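Side-chain contacts in phosphoribosylamine--glycine ligase (Thermotoga maritima, PDB 1VKZ), which catalyses the ATP-dependent joining of glycine to 5-phosphoribosylamine, giving N(1)-(5-phosphoribosyl)glycinamide in the de novo pathway of purine biosynthesis: residues R112-K116 and Y117-T121; V202-G205 and R206-V209; E239-S242 and D243-K246; T255-G258 and V259-E262. All coordinates share one frame; numbering follows the deposited sequence.

Contact 1 (R112-K116 and Y117-T121); sequences RFMKK and YGIRT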
ATOM      1  N   ARG A 112      -4.004  19.377   7.580  1.00 45.36           N
ATOM      2  CA  ARG A 112      -3.938  20.816   7.422  1.00 45.35           C
ATOM      3  C   ARG A 112      -3.818  21.194   5.964  1.00 44.15           C
ATOM      4  O   ARG A 112      -4.369  22.186   5.498  1.00 42.36           O
ATOM      5  CB  ARG A 112      -2.817  21.362   8.278  1.00 45.91           C
ATOM      6  CG  ARG A 112      -3.282  21.508   9.714  1.00 47.71           C
ATOM      7  CD  ARG A 112      -2.206  21.429  10.730  1.00 48.98           C
ATOM      8  NE  ARG A 112      -2.708  21.573  12.088  1.00 54.10           N
ATOM      9  CZ  ARG A 112      -1.914  21.648  13.150  1.00 56.89           C
ATOM     10  NH1 ARG A 112      -0.592  21.549  13.013  1.00 59.33           N
ATOM     11  NH2 ARG A 112      -2.438  21.804  14.356  1.00 56.02           N
ATOM     12  N   PHE A 113      -3.092  20.358   5.253  1.00 43.70           N
ATOM     13  CA  PHE A 113      -2.939  20.468   3.825  1.00 42.61           C
ATOM     14  C   PHE A 113      -4.312  20.430   3.160  1.00 43.59           C
ATOM     15  O   PHE A 113      -4.690  21.333   2.414  1.00 43.98           O
ATOM     16  CB  PHE A 113      -2.076  19.296   3.352  1.00 42.01           C
ATOM     17  CG  PHE A 113      -1.914  19.224   1.874  1.00 44.23           C
ATOM     18  CD1 PHE A 113      -1.032  20.056   1.227  1.00 40.71           C
ATOM     19  CD2 PHE A 113      -2.666  18.354   1.128  1.00 34.20           C
ATOM     20  CE1 PHE A 113      -0.892  19.976  -0.136  1.00 43.09           C
ATOM     21  CE2 PHE A 113      -2.544  18.294  -0.249  1.00 36.25           C
ATOM     22  CZ  PHE A 113      -1.657  19.100  -0.873  1.00 35.32           C
HETATM   23  N   MSE A 114      -5.071  19.384   3.453  1.00 44.64           N
HETATM   24  CA  MSE A 114      -6.377  19.221   2.858  1.00 46.72           C
HETATM   25  C   MSE A 114      -7.381  20.382   3.192  1.00 44.59           C
HETATM   26  O   MSE A 114      -8.174  20.826   2.349  1.00 40.19           O
HETATM   27  CB  MSE A 114      -6.926  17.886   3.304  1.00 45.85           C
HETATM   28  CG  MSE A 114      -6.156  16.722   2.787  1.00 46.98           C
HETATM   29 SE   MSE A 114      -7.043  15.050   3.269  1.00 63.36          SE
HETATM   30  CE  MSE A 114      -6.035  14.405   4.858  1.00 49.57           C
ATOM     31  N   LYS A 115      -7.361  20.848   4.437  1.00 45.72           N
ATOM     32  CA  LYS A 115      -8.186  21.988   4.816  1.00 45.05           C
ATOM     33  C   LYS A 115      -7.796  23.185   3.938  1.00 43.20           C
ATOM     34  O   LYS A 115      -8.643  23.818   3.349  1.00 41.30           O
ATOM     35  CB  LYS A 115      -8.010  22.318   6.299  1.00 44.60           C
ATOM     36  CG  LYS A 115      -9.162  23.148   6.916  1.00 46.15           C
ATOM     37  CD  LYS A 115      -8.698  24.011   8.103  1.00 47.46           C
ATOM     38  CE  LYS A 115      -8.255  23.175   9.307  1.00 55.21           C
ATOM     39  NZ  LYS A 115      -7.477  23.949  10.349  1.00 51.92           N
ATOM     40  N   LYS A 116      -6.494  23.437   3.826  1.00 43.50           N
ATOM     41  CA  LYS A 116      -5.942  24.521   3.000  1.00 42.71           C
ATOM     42  C   LYS A 116      -6.385  24.443   1.530  1.00 42.74           C
ATOM     43  O   LYS A 116      -6.912  25.398   0.968  1.00 44.69           O
ATOM     44  CB  LYS A 116      -4.414  24.481   3.069  1.00 43.84           C
ATOM     45  CG  LYS A 116      -3.723  25.830   3.025  1.00 38.56           C
ATOM     46  CD  LYS A 116      -2.217  25.658   2.953  1.00 40.68           C
ATOM     47  CE  LYS A 116      -1.535  26.979   2.751  1.00 37.69           C
ATOM     48  NZ  LYS A 116      -0.180  26.818   2.167  1.00 49.16           N
ATOM     49  N   TYR A 117      -6.198  23.298   0.907  1.00 40.07           N
ATOM     50  CA  TYR A 117      -6.485  23.192  -0.496  1.00 40.73           C
ATOM     51  C   TYR A 117      -7.908  22.680  -0.825  1.00 41.35           C
ATOM     52  O   TYR A 117      -8.194  22.299  -1.954  1.00 44.07           O
ATOM     53  CB  TYR A 117      -5.343  22.376  -1.133  1.00 42.12           C
ATOM     54  CG  TYR A 117      -4.029  23.123  -1.065  1.00 40.43           C
ATOM     55  CD1 TYR A 117      -3.810  24.240  -1.874  1.00 48.08           C
ATOM     56  CD2 TYR A 117      -3.031  22.772  -0.163  1.00 42.10           C
ATOM     57  CE1 TYR A 117      -2.617  24.969  -1.813  1.00 46.41           C
ATOM     58  CE2 TYR A 117      -1.828  23.504  -0.094  1.00 43.19           C
ATOM     59  CZ  TYR A 117      -1.636  24.598  -0.925  1.00 40.97           C
ATOM     60  OH  TYR A 117      -0.476  25.331  -0.892  1.00 39.90           O
ATOM     61  N   GLY A 118      -8.808  22.707   0.154  1.00 42.46           N
ATOM     62  CA  GLY A 118     -10.231  22.360  -0.060  1.00 41.43           C
ATOM     63  C   GLY A 118     -10.477  20.923  -0.485  1.00 41.17           C
ATOM     64  O   GLY A 118     -11.308  20.672  -1.348  1.00 38.46           O
ATOM     65  N   ILE A 119      -9.742  19.988   0.128  1.00 41.41           N
ATOM     66  CA  ILE A 119      -9.816  18.578  -0.189  1.00 41.49           C
ATOM     67  C   ILE A 119     -10.743  17.904   0.836  1.00 44.47           C
ATOM     68  O   ILE A 119     -10.548  18.007   2.051  1.00 45.24           O
ATOM     69  CB  ILE A 119      -8.411  17.968  -0.169  1.00 42.62           C
ATOM     70  CG1 ILE A 119      -7.540  18.550  -1.307  1.00 41.54           C
ATOM     71  CG2 ILE A 119      -8.461  16.459  -0.303  1.00 46.49           C
ATOM     72  CD1 ILE A 119      -6.101  18.583  -0.970  1.00 42.65           C
ATOM     73  N   ARG A 120     -11.758  17.209   0.334  1.00 44.23           N
ATOM     74  CA  ARG A 120     -12.839  16.762   1.173  1.00 44.72           C
ATOM     75  C   ARG A 120     -12.329  15.700   2.118  1.00 43.73           C
ATOM     76  O   ARG A 120     -11.825  14.670   1.702  1.00 44.94           O
ATOM     77  CB  ARG A 120     -14.006  16.248   0.336  1.00 44.55           C
ATOM     78  CG  ARG A 120     -15.230  15.861   1.158  1.00 48.47           C
ATOM     79  CD  ARG A 120     -16.390  15.276   0.329  1.00 50.05           C
ATOM     80  NE  ARG A 120     -16.744  16.110  -0.826  1.00 55.03           N
ATOM     81  CZ  ARG A 120     -16.229  16.003  -2.054  1.00 53.56           C
ATOM     82  NH1 ARG A 120     -15.311  15.095  -2.333  1.00 53.62           N
ATOM     83  NH2 ARG A 120     -16.641  16.818  -3.017  1.00 52.60           N
ATOM     84  N   THR A 121     -12.434  15.988   3.407  1.00 44.56           N
ATOM     85  CA  THR A 121     -11.954  15.085   4.418  1.00 44.69           C
ATOM     86  C   THR A 121     -12.805  15.267   5.661  1.00 42.89           C
ATOM     87  O   THR A 121     -13.545  16.217   5.761  1.00 42.86           O
ATOM     88  CB  THR A 121     -10.432  15.358   4.668  1.00 43.51           C
ATOM     89  OG1 THR A 121      -9.886  14.361   5.520  1.00 40.46           O
ATOM     90  CG2 THR A 121     -10.183  16.666   5.414  1.00 42.44           C
TER
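Ile119 N donates to Met114 O across 2.8 Å in a nearly straight bond, 171° at the hydrogen, though it approaches tilted from the carbonyl plane. Here helix 107-116 ends: Gly118 N reaches Lys115 O in a weak bond of 3.4 Å, while Tyr117 N still makes an ordinary helical bond to Phe113 O. Glycine suits the turning point because it adopts positive phi without strain.

The side chains fold round the same turn. With CG anti to the backbone N (chi1 176°), the Phe113 ring reaches the loop residues. Tyr117 CD2 lies over one face, toward the rim and 3.5 Å from Phe113 CE1, the two planes oblique at 51°. At another corner of the Phe113 ring, CE2 meets Ile119 CD1 obliquely at 3.6 Å. Met114, a selenomethionine, crosses Ile119 at about a right angle, and its SE lies 3.7 Å from Thr121 CB. Lys116 runs alongside the tyrosine, its CD 3.8 Å from Tyr117 CE2, and both polar ends go to the carboxylate of Glu262. With an alanine here instead of Tyr117, Phe113 would probably lose the ring over its face and Glu262 the hydroxyl that helps to hold it.

Ile119 and Met114 also pack on Tyr286 of strand 280-287. This is a Schellman motif with Gly118 as its C-prime residue, completed by the customary apolar contact between the two residues joined by its outer bond.

Contact 2 (V202-G205 and R206-V209); sequences VVNG and RNFV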
ATOM      1  N   VAL A 202      -0.468   6.756 -10.922  1.00 42.76           N
ATOM      2  CA  VAL A 202       0.872   7.128 -11.375  1.00 42.24           C
ATOM      3  C   VAL A 202       0.788   8.602 -11.691  1.00 41.00           C
ATOM      4  O   VAL A 202      -0.141   9.042 -12.350  1.00 43.43           O
ATOM      5  CB  VAL A 202       1.335   6.340 -12.627  1.00 41.30           C
ATOM      6  CG1 VAL A 202       2.803   6.543 -12.847  1.00 37.95           C
ATOM      7  CG2 VAL A 202       1.063   4.848 -12.475  1.00 45.76           C
ATOM      8  N   VAL A 203       1.771   9.341 -11.214  1.00 40.32           N
ATOM      9  CA  VAL A 203       1.732  10.784 -11.130  1.00 41.47           C
ATOM     10  C   VAL A 203       3.062  11.413 -11.609  1.00 41.88           C
ATOM     11  O   VAL A 203       4.149  10.909 -11.304  1.00 36.07           O
ATOM     12  CB  VAL A 203       1.489  11.244  -9.690  1.00 42.29           C
ATOM     13  CG1 VAL A 203       1.591  12.769  -9.601  1.00 42.79           C
ATOM     14  CG2 VAL A 203       0.135  10.768  -9.174  1.00 44.35           C
ATOM     15  N   ASN A 204       2.940  12.506 -12.370  1.00 44.69           N
ATOM     16  CA  ASN A 204       4.062  13.391 -12.758  1.00 44.42           C
ATOM     17  C   ASN A 204       3.554  14.797 -12.689  1.00 43.43           C
ATOM     18  O   ASN A 204       2.824  15.236 -13.568  1.00 44.36           O
ATOM     19  CB  ASN A 204       4.565  13.101 -14.194  1.00 45.18           C
ATOM     20  CG  ASN A 204       5.670  14.091 -14.671  1.00 50.12           C
ATOM     21  OD1 ASN A 204       6.463  14.638 -13.883  1.00 56.10           O
ATOM     22  ND2 ASN A 204       5.729  14.287 -15.979  1.00 57.96           N
ATOM     23  N   GLY A 205       3.928  15.490 -11.622  1.00 44.10           N
ATOM     24  CA  GLY A 205       3.522  16.858 -11.397  1.00 43.01           C
ATOM     25  C   GLY A 205       2.029  16.892 -11.305  1.00 43.84           C
ATOM     26  O   GLY A 205       1.483  16.319 -10.376  1.00 45.49           O
ATOM     27  N   ARG A 206       1.368  17.528 -12.277  1.00 42.46           N
ATOM     28  CA  ARG A 206      -0.090  17.656 -12.282  1.00 41.35           C
ATOM     29  C   ARG A 206      -0.792  16.618 -13.140  1.00 44.71           C
ATOM     30  O   ARG A 206      -2.007  16.482 -13.067  1.00 46.57           O
ATOM     31  CB  ARG A 206      -0.495  19.050 -12.740  1.00 42.13           C
ATOM     32  CG  ARG A 206      -0.223  20.121 -11.708  1.00 35.76           C
ATOM     33  CD  ARG A 206      -1.295  20.255 -10.645  1.00 47.04           C
ATOM     34  NE  ARG A 206      -2.469  21.035 -11.057  1.00 44.45           N
ATOM     35  CZ  ARG A 206      -2.489  22.353 -11.210  1.00 54.18           C
ATOM     36  NH1 ARG A 206      -1.388  23.064 -11.016  1.00 63.77           N
ATOM     37  NH2 ARG A 206      -3.608  22.973 -11.587  1.00 53.42           N
ATOM     38  N   ASN A 207      -0.026  15.876 -13.933  1.00 47.09           N
ATOM     39  CA  ASN A 207      -0.546  14.766 -14.698  1.00 47.09           C
ATOM     40  C   ASN A 207      -0.610  13.520 -13.855  1.00 47.77           C
ATOM     41  O   ASN A 207       0.299  13.275 -13.078  1.00 49.75           O
ATOM     42  CB  ASN A 207       0.368  14.526 -15.871  1.00 47.51           C
ATOM     43  CG  ASN A 207       0.566  15.761 -16.655  1.00 48.02           C
ATOM     44  OD1 ASN A 207      -0.391  16.497 -16.860  1.00 41.30           O
ATOM     45  ND2 ASN A 207       1.812  16.046 -17.056  1.00 53.85           N
ATOM     46  N   PHE A 208      -1.683  12.741 -14.006  1.00 45.84           N
ATOM     47  CA  PHE A 208      -1.815  11.448 -13.336  1.00 46.08           C
ATOM     48  C   PHE A 208      -2.686  10.475 -14.138  1.00 45.75           C
ATOM     49  O   PHE A 208      -3.551  10.895 -14.906  1.00 45.73           O
ATOM     50  CB  PHE A 208      -2.393  11.616 -11.915  1.00 44.98           C
ATOM     51  CG  PHE A 208      -3.774  12.220 -11.881  1.00 39.78           C
ATOM     52  CD1 PHE A 208      -3.949  13.590 -11.893  1.00 47.46           C
ATOM     53  CD2 PHE A 208      -4.880  11.431 -11.819  1.00 39.59           C
ATOM     54  CE1 PHE A 208      -5.228  14.152 -11.856  1.00 41.99           C
ATOM     55  CE2 PHE A 208      -6.158  11.993 -11.803  1.00 46.83           C
ATOM     56  CZ  PHE A 208      -6.320  13.351 -11.821  1.00 38.73           C
ATOM     57  N   VAL A 209      -2.467   9.178 -13.943  1.00 45.23           N
ATOM     58  CA  VAL A 209      -3.400   8.175 -14.450  1.00 44.28           C
ATOM     59  C   VAL A 209      -3.856   7.379 -13.264  1.00 43.58           C
ATOM     60  O   VAL A 209      -3.053   7.000 -12.423  1.00 45.69           O
ATOM     61  CB  VAL A 209      -2.821   7.278 -15.586  1.00 44.22           C
ATOM     62  CG1 VAL A 209      -1.986   8.120 -16.531  1.00 50.88           C
ATOM     63  CG2 VAL A 209      -1.997   6.119 -15.086  1.00 46.44           C
TER
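Val203 and Phe208 face each other across a two-residue beta hairpin, closed by a type II' turn from Asn204 to Asn207. They form a non-hydrogen-bonded antiparallel pair with their CA atoms 4.2 Å apart, and their side chains meet at a slant, Val203 CG2 against Phe208 CB at 3.8 Å. The aromatic ring itself swings away from the valine: with chi1 at 61° its CG sits between the backbone N and the carbonyl carbon. That sends the ring to helix 242-261, where it meets Leu256 and the ring of Phe252. Val203 touches Leu256 as well, so both apolar side chains of this face pack on the helix.

On the opposite face of the sheet Val202 CB and Val209 CG2 approach to 4.1 Å, both residues also touching Met319. Asn204 and Asn207 point to this same face nearer the turn, where polar side chains suit the growing exposure. Asn207 CB rests 3.4 Å from Asn204 O. Gly205 takes the first corner, whose positive phi favours glycine. At the second, Arg206 bends at chi2 and chi3 and joins Glu260 in a salt bridge.

Paired backbone bonds tie Asn204 to Asn207 and Val202 to Val209. In the latter pair Val202 O is approached twice, by Val209 N at 2.8 Å in a hydrogen bond and by the CA-H of Phe208, whose CA lies 3.1 Å away.

Contact 3 (E239-S242 and D243-K246); sequences EIPS and DTIK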
ATOM      1  N   GLU A 239     -15.647  -2.192 -10.211  1.00 42.56           N
ATOM      2  CA  GLU A 239     -16.383  -1.225 -11.040  1.00 44.25           C
ATOM      3  C   GLU A 239     -16.915  -0.060 -10.191  1.00 43.96           C
ATOM      4  O   GLU A 239     -17.756  -0.261  -9.311  1.00 42.57           O
ATOM      5  CB  GLU A 239     -17.559  -1.964 -11.723  1.00 44.92           C
ATOM      6  CG  GLU A 239     -18.439  -1.112 -12.640  1.00 46.13           C
ATOM      7  CD  GLU A 239     -19.436  -1.924 -13.480  1.00 50.28           C
ATOM      8  OE1 GLU A 239     -19.452  -3.182 -13.394  1.00 54.74           O
ATOM      9  OE2 GLU A 239     -20.220  -1.297 -14.238  1.00 48.26           O
ATOM     10  N   ILE A 240     -16.432   1.150 -10.461  1.00 44.15           N
ATOM     11  CA  ILE A 240     -16.846   2.338  -9.710  1.00 44.92           C
ATOM     12  C   ILE A 240     -17.709   3.230 -10.639  1.00 45.53           C
ATOM     13  O   ILE A 240     -17.385   3.404 -11.825  1.00 47.64           O
ATOM     14  CB  ILE A 240     -15.589   3.061  -9.156  1.00 44.15           C
ATOM     15  CG1 ILE A 240     -14.733   2.092  -8.345  1.00 45.38           C
ATOM     16  CG2 ILE A 240     -15.960   4.244  -8.292  1.00 43.56           C
ATOM     17  CD1 ILE A 240     -15.449   1.415  -7.182  1.00 47.79           C
ATOM     18  N   PRO A 241     -18.815   3.776 -10.140  1.00 44.25           N
ATOM     19  CA  PRO A 241     -19.633   4.653 -10.973  1.00 43.11           C
ATOM     20  C   PRO A 241     -18.806   5.827 -11.509  1.00 42.59           C
ATOM     21  O   PRO A 241     -17.879   6.300 -10.829  1.00 39.66           O
ATOM     22  CB  PRO A 241     -20.718   5.122 -10.013  1.00 44.06           C
ATOM     23  CG  PRO A 241     -20.812   4.029  -9.030  1.00 46.26           C
ATOM     24  CD  PRO A 241     -19.379   3.629  -8.788  1.00 43.49           C
ATOM     25  N   SER A 242     -19.127   6.271 -12.723  1.00 42.06           N
ATOM     26  CA  SER A 242     -18.370   7.342 -13.387  1.00 42.99           C
ATOM     27  C   SER A 242     -18.378   8.658 -12.602  1.00 43.37           C
ATOM     28  O   SER A 242     -17.385   9.387 -12.594  1.00 44.09           O
ATOM     29  CB  SER A 242     -18.939   7.590 -14.786  1.00 42.54           C
ATOM     30  OG  SER A 242     -20.317   7.929 -14.700  1.00 44.05           O
ATOM     31  N   ASP A 243     -19.515   8.961 -11.978  1.00 45.01           N
ATOM     32  CA  ASP A 243     -19.654  10.162 -11.140  1.00 46.84           C
ATOM     33  C   ASP A 243     -18.725  10.104  -9.914  1.00 45.44           C
ATOM     34  O   ASP A 243     -18.063  11.090  -9.564  1.00 45.21           O
ATOM     35  CB  ASP A 243     -21.123  10.384 -10.740  1.00 48.79           C
ATOM     36  CG  ASP A 243     -21.865   9.083 -10.482  1.00 56.29           C
ATOM     37  OD1 ASP A 243     -21.371   8.307  -9.625  1.00 68.04           O
ATOM     38  OD2 ASP A 243     -22.926   8.752 -11.086  1.00 54.57           O
ATOM     39  N   THR A 244     -18.649   8.930  -9.294  1.00 43.75           N
ATOM     40  CA  THR A 244     -17.704   8.679  -8.222  1.00 41.67           C
ATOM     41  C   THR A 244     -16.255   8.814  -8.683  1.00 40.15           C
ATOM     42  O   THR A 244     -15.436   9.458  -8.022  1.00 38.50           O
ATOM     43  CB  THR A 244     -17.950   7.281  -7.649  1.00 42.60           C
ATOM     44  OG1 THR A 244     -19.298   7.181  -7.156  1.00 40.40           O
ATOM     45  CG2 THR A 244     -17.062   7.019  -6.426  1.00 46.38           C
ATOM     46  N   ILE A 245     -15.941   8.243  -9.838  1.00 41.41           N
ATOM     47  CA  ILE A 245     -14.599   8.405 -10.418  1.00 41.66           C
ATOM     48  C   ILE A 245     -14.289   9.862 -10.705  1.00 41.60           C
ATOM     49  O   ILE A 245     -13.193  10.314 -10.427  1.00 38.20           O
ATOM     50  CB  ILE A 245     -14.425   7.555 -11.707  1.00 42.26           C
ATOM     51  CG1 ILE A 245     -14.434   6.064 -11.362  1.00 39.79           C
ATOM     52  CG2 ILE A 245     -13.130   7.921 -12.431  1.00 38.43           C
ATOM     53  CD1 ILE A 245     -14.485   5.161 -12.581  1.00 46.03           C
ATOM     54  N   LYS A 246     -15.237  10.614 -11.264  1.00 43.72           N
ATOM     55  CA  LYS A 246     -14.953  12.030 -11.524  1.00 46.71           C
ATOM     56  C   LYS A 246     -14.629  12.819 -10.243  1.00 44.69           C
ATOM     57  O   LYS A 246     -13.744  13.674 -10.233  1.00 44.32           O
ATOM     58  CB  LYS A 246     -16.083  12.695 -12.321  1.00 48.72           C
ATOM     59  CG  LYS A 246     -15.709  14.104 -12.791  1.00 54.80           C
ATOM     60  CD  LYS A 246     -16.206  14.437 -14.198  1.00 58.53           C
ATOM     61  CE  LYS A 246     -15.114  14.224 -15.257  1.00 60.62           C
ATOM     62  NZ  LYS A 246     -15.619  14.591 -16.621  1.00 57.90           N
TER
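From Ile240 the backbone runs extended into Pro241, the N-cap residue, and then coils into helix 242-261. Ile245 N bonds to Pro241 O at 2.9 Å, lying in the carbonyl plane with 164° at the hydrogen, and Lys246 N follows with a bond of 2.8 Å to Ser242 O. Proline fits before the first turn, since its ring fixes phi and its nitrogen needs no acceptor.

Ile240 and Ile245 stand just before the N-cap and four residues after it, and their contact, Ile240 CG2 to Ile245 CG1 at 3.9 Å, is a hydrophobic staple. Ile245 holds CG1 anti to its carbonyl carbon (chi1 -68°), which turns the branch back over the cap until CD1 lies 3.5 Å from Ile240 O. The same Ile240 CG2 meets Thr244 CG2 at 3.5 Å, the two side chains crossing at about a right angle. A serine in place of Ile245 is likely to undo the staple, opening a gap beside Ile240 CG2 and leaving its packing on this first turn mainly to Thr244. Asp243 OD1 accepts a weak bond of 2.8 Å from Thr244 N, the next residue along, and touches Pro241 CB; an acid here probably also gains from the positive end of the helix.

The chain thus passes from strand 233-236 into helix 242-261, with the side chain of Ile240 about 4 Å from that of Leu197 on strand 195-204, in a region predicted to bind ATP.

Contact 4 (T255-G258 and V259-E262); sequences TLWG and VEKE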
ATOM      1  N   THR A 255      -5.243  17.746  -4.764  1.00 44.22           N
ATOM      2  CA  THR A 255      -4.047  17.279  -4.050  1.00 40.86           C
ATOM      3  C   THR A 255      -2.775  17.628  -4.789  1.00 42.02           C
ATOM      4  O   THR A 255      -1.810  18.094  -4.188  1.00 45.32           O
ATOM      5  CB  THR A 255      -4.115  15.766  -3.849  1.00 40.10           C
ATOM      6  OG1 THR A 255      -5.232  15.439  -3.011  1.00 43.15           O
ATOM      7  CG2 THR A 255      -2.903  15.257  -3.057  1.00 41.00           C
ATOM      8  N   LEU A 256      -2.756  17.399  -6.089  1.00 42.32           N
ATOM      9  CA  LEU A 256      -1.578  17.735  -6.886  1.00 39.67           C
ATOM     10  C   LEU A 256      -1.359  19.227  -7.038  1.00 40.76           C
ATOM     11  O   LEU A 256      -0.203  19.699  -7.031  1.00 43.27           O
ATOM     12  CB  LEU A 256      -1.654  17.056  -8.242  1.00 40.69           C
ATOM     13  CG  LEU A 256      -1.692  15.545  -8.072  1.00 36.36           C
ATOM     14  CD1 LEU A 256      -1.829  14.857  -9.408  1.00 41.41           C
ATOM     15  CD2 LEU A 256      -0.452  15.094  -7.310  1.00 47.80           C
ATOM     16  N   TRP A 257      -2.444  19.980  -7.197  1.00 42.59           N
ATOM     17  CA  TRP A 257      -2.358  21.447  -7.194  1.00 41.24           C
ATOM     18  C   TRP A 257      -1.753  21.924  -5.872  1.00 42.83           C
ATOM     19  O   TRP A 257      -0.813  22.742  -5.874  1.00 43.76           O
ATOM     20  CB  TRP A 257      -3.720  22.098  -7.470  1.00 42.20           C
ATOM     21  CG  TRP A 257      -3.808  23.521  -7.054  1.00 43.22           C
ATOM     22  CD1 TRP A 257      -4.664  24.055  -6.139  1.00 42.36           C
ATOM     23  CD2 TRP A 257      -2.986  24.594  -7.507  1.00 49.25           C
ATOM     24  NE1 TRP A 257      -4.433  25.398  -5.995  1.00 45.11           N
ATOM     25  CE2 TRP A 257      -3.397  25.754  -6.824  1.00 51.82           C
ATOM     26  CE3 TRP A 257      -1.913  24.690  -8.412  1.00 46.27           C
ATOM     27  CZ2 TRP A 257      -2.791  26.994  -7.030  1.00 44.88           C
ATOM     28  CZ3 TRP A 257      -1.303  25.922  -8.609  1.00 43.56           C
ATOM     29  CH2 TRP A 257      -1.745  27.051  -7.928  1.00 45.68           C
ATOM     30  N   GLY A 258      -2.257  21.394  -4.758  1.00 43.97           N
ATOM     31  CA  GLY A 258      -1.757  21.772  -3.454  1.00 43.98           C
ATOM     32  C   GLY A 258      -0.266  21.534  -3.315  1.00 44.20           C
ATOM     33  O   GLY A 258       0.447  22.387  -2.799  1.00 49.49           O
ATOM     34  N   VAL A 259       0.222  20.394  -3.806  1.00 45.55           N
ATOM     35  CA  VAL A 259       1.684  20.111  -3.829  1.00 43.66           C
ATOM     36  C   VAL A 259       2.439  21.158  -4.646  1.00 44.04           C
ATOM     37  O   VAL A 259       3.497  21.650  -4.221  1.00 44.28           O
ATOM     38  CB  VAL A 259       2.011  18.712  -4.401  1.00 42.78           C
ATOM     39  CG1 VAL A 259       3.531  18.465  -4.401  1.00 44.02           C
ATOM     40  CG2 VAL A 259       1.311  17.593  -3.618  1.00 47.50           C
ATOM     41  N   GLU A 260       1.919  21.492  -5.825  1.00 43.51           N
ATOM     42  CA  GLU A 260       2.566  22.486  -6.666  1.00 45.86           C
ATOM     43  C   GLU A 260       2.544  23.832  -5.973  1.00 44.23           C
ATOM     44  O   GLU A 260       3.552  24.502  -5.933  1.00 45.98           O
ATOM     45  CB  GLU A 260       1.904  22.602  -8.035  1.00 44.64           C
ATOM     46  CG  GLU A 260       2.539  21.750  -9.129  1.00 50.77           C
ATOM     47  CD  GLU A 260       2.107  22.200 -10.538  1.00 54.94           C
ATOM     48  OE1 GLU A 260       1.359  23.225 -10.688  1.00 44.39           O
ATOM     49  OE2 GLU A 260       2.527  21.518 -11.509  1.00 72.45           O
ATOM     50  N   LYS A 261       1.400  24.222  -5.423  1.00 43.08           N
ATOM     51  CA  LYS A 261       1.338  25.454  -4.686  1.00 45.14           C
ATOM     52  C   LYS A 261       2.263  25.494  -3.435  1.00 47.50           C
ATOM     53  O   LYS A 261       2.715  26.570  -3.037  1.00 43.53           O
ATOM     54  CB  LYS A 261      -0.104  25.808  -4.326  1.00 44.73           C
ATOM     55  CG  LYS A 261      -0.233  27.243  -3.789  1.00 42.80           C
ATOM     56  CD  LYS A 261      -1.261  28.029  -4.539  1.00 42.84           C
ATOM     57  CE  LYS A 261      -1.278  29.455  -4.093  1.00 40.92           C
ATOM     58  NZ  LYS A 261      -1.628  29.610  -2.661  1.00 46.28           N
ATOM     59  N   GLU A 262       2.574  24.338  -2.836  1.00 49.82           N
ATOM     60  CA  GLU A 262       3.624  24.302  -1.787  1.00 48.51           C
ATOM     61  C   GLU A 262       5.058  24.422  -2.348  1.00 47.95           C
ATOM     62  O   GLU A 262       6.004  24.583  -1.582  1.00 53.19           O
ATOM     63  CB  GLU A 262       3.503  23.053  -0.884  1.00 49.46           C
ATOM     64  CG  GLU A 262       2.325  23.069   0.087  1.00 48.11           C
ATOM     65  CD  GLU A 262       2.204  24.360   0.881  1.00 56.26           C
ATOM     66  OE1 GLU A 262       3.252  24.992   1.157  1.00 62.53           O
ATOM     67  OE2 GLU A 262       1.064  24.762   1.228  1.00 46.60           O
TER
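Helix 242-261 runs through its closing turns here, each N-H meeting the carbonyl four residues back, from Val259 N on Thr255 O to Glu262 N on Gly258 O; the straightest is Lys261 N to Trp257 O, 2.7 Å long with 174° at the hydrogen.

One turn apart, Trp257 and Lys261 make the main side-chain contact. Lys261 CB stands over a face of the indole, 4.1 Å from the centroid of its six-membered ring and 13° off the normal, a CH-pi contact. With CG anti to the backbone N (chi1 -169°) and a bend at chi2, the lysine chain leaves the face past the CZ2-CH2 rim, where Lys261 CD packs closely beside Trp257 CH2 at 3.6 Å. Glu260 approaches differently: its OE1 lies at the indole edge, near the plane and 4.2 Å from Trp257 CE3. On the buried side Val259 CG2 packs on Thr255 O at 3.2 Å, while Thr255 OG1 bonds to Tyr286 OH and Leu251 O.

Lysine thus serves the tryptophan with its methylenes, while its positive end probably suits the C-terminal end of a helix. The two acids would be less welcome there, but each has a cationic partner, Arg206 for Glu260 and Lys116 for Glu262, which should offset the cost.

All four contacts are local and lie in the ATP-grasp region. Contacts 1, 2 and 4 are partly buried, whereas contact 3 lies at the surface. Contacts 3 and 4 hold opposite ends of helix 242-261, their centres about 23 Å apart. The first turn adds an apolar staple to its backbone bonds, the last an aromatic face and paired charges. Contact 1 ends another helix with a glycine turn, and contact 2 turns a hairpin. Contact 4 touches both: Glu262 OE2 lies 2.6 Å from Lys116 NZ in contact 1, and Glu260 OE1 lies 2.8 Å from Arg206 NH1 in contact 2. Salt bridges thus join the end of helix 242-261 to a second helix end and to a hairpin turn.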